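Local coordinates for protein thiamine-monophosphate kinase (PDB 1VQV) that catalyses the ATP-dependent phosphorylation of thiamine monophosphate to thiamine diphosphate, the active form of vitamin B1, binding magnesium ions and working as a homodimer, at residues L212-A220 / E289-P300. Sequence-based numbering, arbitrary orientation.
Sequences LVADANHLA and EGVFVDGKKVEP
Val291 on the short strand 291-293 packs against helix 212-220, where a C-terminal beta hairpin, closed by a type I' turn from Val293 to Lys296, meets the helix that follows strand 204-208 in the mixed sheet of a PurM-like kinase. Strand and helix run roughly antiparallel, their axes 9.0 Å apart at an angle of 143°. From Val291 CB, which points at the helix, the side chain forks into two methyls. CG1, anti to the backbone N (chi1 -176°), reaches the Ala216 methyl; CG2, anti to the carbonyl carbon, makes the more numerous contacts, lying 3.9 Å from Ala216 CB and 3.9 Å from Ala220 CB, one helical turn apart. The same CG2 also rests on the backbone, 3.4 Å from Ala216 O, while the Asn217 side chain crosses Val291 at an angle. Across the hairpin from Val291, just past strand 296-297, Val298 CG1 meets Val213 CG1 at 4.0 Å, and Phe257 touches both valines. No hydrogen bond joins the two segments, which meet through apolar contacts; backbone bonds tie the hairpin to Ile227 and Ile229 of strand 226-229. The helix itself is tied toward the active site: Asp215 OD2 accepts hydrogen bonds from the backbone N of Ser209, which binds ATP, and of Asp210, a magnesium ligand. Ala214, whose side chain lies near that of Asp210, has its CB 3.8 Å from CG of the Pro300 ring.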
loop_
_atom_site.group_PDB
_atom_site.type_symbol
_atom_site.label_atom_id
_atom_site.label_comp_id
_atom_site.label_asym_id
_atom_site.label_seq_id
_atom_site.Cartn_x
_atom_site.Cartn_y
_atom_site.Cartn_z
ATOM N N LEU B 212 3.497 11.952 -23.031
ATOM C CA LEU B 212 2.961 11.369 -24.247
ATOM C C LEU B 212 3.915 10.399 -24.936
ATOM O O LEU B 212 3.699 9.186 -24.898
ATOM C CB LEU B 212 2.556 12.473 -25.212
ATOM C CG LEU B 212 1.957 11.933 -26.508
ATOM C CD1 LEU B 212 0.698 11.104 -26.232
ATOM C CD2 LEU B 212 1.650 13.109 -27.396
ATOM N N VAL B 213 4.959 10.933 -25.564
ATOM C CA VAL B 213 5.947 10.116 -26.260
ATOM C C VAL B 213 6.309 8.835 -25.517
ATOM O O VAL B 213 6.217 7.742 -26.074
ATOM C CB VAL B 213 7.242 10.911 -26.511
ATOM C CG1 VAL B 213 6.951 12.108 -27.402
ATOM C CG2 VAL B 213 7.812 11.393 -25.188
ATOM N N ALA B 214 6.717 8.967 -24.259
ATOM C CA ALA B 214 7.093 7.811 -23.453
ATOM C C ALA B 214 5.998 6.741 -23.431
ATOM O O ALA B 214 6.241 5.604 -23.821
ATOM C CB ALA B 214 7.435 8.250 -22.015
ATOM N N ASP B 215 4.793 7.107 -22.997
ATOM C CA ASP B 215 3.704 6.141 -22.917
ATOM C C ASP B 215 3.134 5.639 -24.249
ATOM O O ASP B 215 2.536 4.565 -24.289
ATOM C CB ASP B 215 2.575 6.689 -22.037
ATOM C CG ASP B 215 3.024 6.938 -20.616
ATOM O OD1 ASP B 215 3.831 6.130 -20.127
ATOM O OD2 ASP B 215 2.581 7.924 -19.985
ATOM N N ALA B 216 3.303 6.405 -25.326
ATOM C CA ALA B 216 2.827 5.979 -26.643
ATOM C C ALA B 216 3.721 4.825 -27.092
ATOM O O ALA B 216 3.303 3.964 -27.868
ATOM C CB ALA B 216 2.911 7.112 -27.643
ATOM N N ASN B 217 4.959 4.813 -26.598
ATOM C CA ASN B 217 5.901 3.747 -26.919
ATOM C C ASN B 217 5.448 2.479 -26.215
ATOM O O ASN B 217 5.336 1.416 -26.828
ATOM C CB ASN B 217 7.309 4.099 -26.434
ATOM C CG ASN B 217 8.095 4.897 -27.449
ATOM O OD1 ASN B 217 7.673 5.975 -27.873
ATOM N ND2 ASN B 217 9.252 4.368 -27.845
ATOM N N HIS B 218 5.210 2.593 -24.912
ATOM C CA HIS B 218 4.749 1.454 -24.119
ATOM C C HIS B 218 3.519 0.905 -24.813
ATOM O O HIS B 218 3.287 -0.298 -24.874
ATOM C CB HIS B 218 4.402 1.900 -22.694
ATOM C CG HIS B 218 5.604 2.244 -21.872
ATOM N ND1 HIS B 218 6.395 3.339 -22.139
ATOM C CD2 HIS B 218 6.179 1.611 -20.821
ATOM C CE1 HIS B 218 7.406 3.369 -21.287
ATOM N NE2 HIS B 218 7.298 2.331 -20.476
ATOM N N LEU B 219 2.742 1.816 -25.362
ATOM C CA LEU B 219 1.556 1.433 -26.070
ATOM C C LEU B 219 1.977 0.646 -27.314
ATOM O O LEU B 219 1.655 -0.534 -27.440
ATOM C CB LEU B 219 0.791 2.685 -26.451
ATOM C CG LEU B 219 -0.545 2.443 -27.133
ATOM C CD1 LEU B 219 -1.303 1.307 -26.454
ATOM C CD2 LEU B 219 -1.343 3.744 -27.071
ATOM N N ALA B 220 2.717 1.299 -28.211
ATOM C CA ALA B 220 3.195 0.678 -29.452
ATOM C C ALA B 220 3.886 -0.661 -29.182
ATOM O O ALA B 220 3.477 -1.708 -29.705
ATOM C CB ALA B 220 4.159 1.626 -30.167
ATOM N N GLU B 289 5.900 -1.526 -35.074
ATOM C CA GLU B 289 7.148 -1.176 -34.391
ATOM C C GLU B 289 7.292 0.095 -33.539
ATOM O O GLU B 289 7.405 -0.025 -32.304
ATOM C CB GLU B 289 8.326 -1.329 -35.367
ATOM C CG GLU B 289 8.240 -2.723 -36.074
ATOM C CD GLU B 289 9.515 -3.536 -35.969
ATOM O OE1 GLU B 289 10.455 -3.160 -36.686
ATOM O OE2 GLU B 289 9.601 -4.510 -35.181
ATOM N N GLY B 290 7.284 1.295 -34.124
ATOM C CA GLY B 290 7.478 2.474 -33.276
ATOM C C GLY B 290 6.622 3.723 -33.398
ATOM O O GLY B 290 5.739 3.807 -34.260
ATOM N N VAL B 291 6.897 4.717 -32.547
ATOM C CA VAL B 291 6.119 5.964 -32.549
ATOM C C VAL B 291 6.768 7.083 -33.360
ATOM O O VAL B 291 7.980 7.292 -33.306
ATOM C CB VAL B 291 5.860 6.468 -31.093
ATOM C CG1 VAL B 291 4.960 7.714 -31.108
ATOM C CG2 VAL B 291 5.220 5.362 -30.270
ATOM N N PHE B 292 5.939 7.815 -34.093
ATOM C CA PHE B 292 6.407 8.894 -34.950
ATOM C C PHE B 292 5.617 10.209 -34.769
ATOM O O PHE B 292 4.395 10.212 -34.557
ATOM C CB PHE B 292 6.350 8.406 -36.403
ATOM C CG PHE B 292 7.283 7.249 -36.687
ATOM C CD1 PHE B 292 7.044 5.969 -36.172
ATOM C CD2 PHE B 292 8.450 7.465 -37.416
ATOM C CE1 PHE B 292 7.964 4.928 -36.381
ATOM C CE2 PHE B 292 9.369 6.441 -37.630
ATOM C CZ PHE B 292 9.128 5.170 -37.110
ATOM N N VAL B 293 6.328 11.328 -34.857
ATOM C CA VAL B 293 5.725 12.639 -34.690
ATOM C C VAL B 293 6.018 13.429 -35.934
ATOM O O VAL B 293 7.170 13.503 -36.361
ATOM C CB VAL B 293 6.350 13.402 -33.484
ATOM C CG1 VAL B 293 5.690 14.773 -33.333
ATOM C CG2 VAL B 293 6.208 12.578 -32.197
ATOM N N ASP B 294 4.992 14.025 -36.521
ATOM C CA ASP B 294 5.202 14.812 -37.724
ATOM C C ASP B 294 6.037 14.050 -38.756
ATOM O O ASP B 294 6.673 14.652 -39.626
ATOM C CB ASP B 294 5.887 16.133 -37.362
ATOM C CG ASP B 294 4.899 17.188 -36.886
ATOM O OD1 ASP B 294 4.017 16.828 -36.076
ATOM O OD2 ASP B 294 5.000 18.364 -37.319
ATOM N N GLY B 295 6.041 12.723 -38.647
ATOM C CA GLY B 295 6.789 11.905 -39.584
ATOM C C GLY B 295 8.140 11.382 -39.121
ATOM O O GLY B 295 8.620 10.356 -39.636
ATOM N N LYS B 296 8.751 12.063 -38.150
ATOM C CA LYS B 296 10.074 11.674 -37.640
ATOM C C LYS B 296 10.004 10.849 -36.354
ATOM O O LYS B 296 9.402 11.282 -35.368
ATOM C CB LYS B 296 10.927 12.922 -37.417
ATOM N N LYS B 297 10.617 9.665 -36.369
ATOM C CA LYS B 297 10.630 8.783 -35.194
ATOM C C LYS B 297 10.982 9.610 -33.952
ATOM O O LYS B 297 11.679 10.621 -34.060
ATOM C CB LYS B 297 11.676 7.682 -35.382
ATOM C CG LYS B 297 11.435 6.429 -34.590
ATOM C CD LYS B 297 12.600 5.476 -34.780
ATOM C CE LYS B 297 12.323 4.097 -34.183
ATOM N NZ LYS B 297 13.499 3.171 -34.371
ATOM N N VAL B 298 10.492 9.198 -32.782
ATOM C CA VAL B 298 10.780 9.925 -31.537
ATOM C C VAL B 298 10.808 8.993 -30.322
ATOM O O VAL B 298 9.955 8.104 -30.193
ATOM C CB VAL B 298 9.730 11.058 -31.264
ATOM C CG1 VAL B 298 10.021 11.708 -29.931
ATOM C CG2 VAL B 298 9.772 12.127 -32.363
ATOM N N GLU B 299 11.793 9.200 -29.446
ATOM C CA GLU B 299 11.942 8.404 -28.223
ATOM C C GLU B 299 12.206 9.294 -26.993
ATOM O O GLU B 299 12.791 10.382 -27.116
ATOM C CB GLU B 299 13.102 7.381 -28.386
ATOM N N PRO B 300 11.774 8.842 -25.801
ATOM C CA PRO B 300 11.933 9.541 -24.512
ATOM C C PRO B 300 13.335 10.086 -24.245
ATOM O O PRO B 300 13.526 11.298 -24.119
ATOM C CB PRO B 300 11.522 8.478 -23.488
ATOM C CG PRO B 300 10.444 7.736 -24.207
ATOM C CD PRO B 300 11.008 7.588 -25.637
#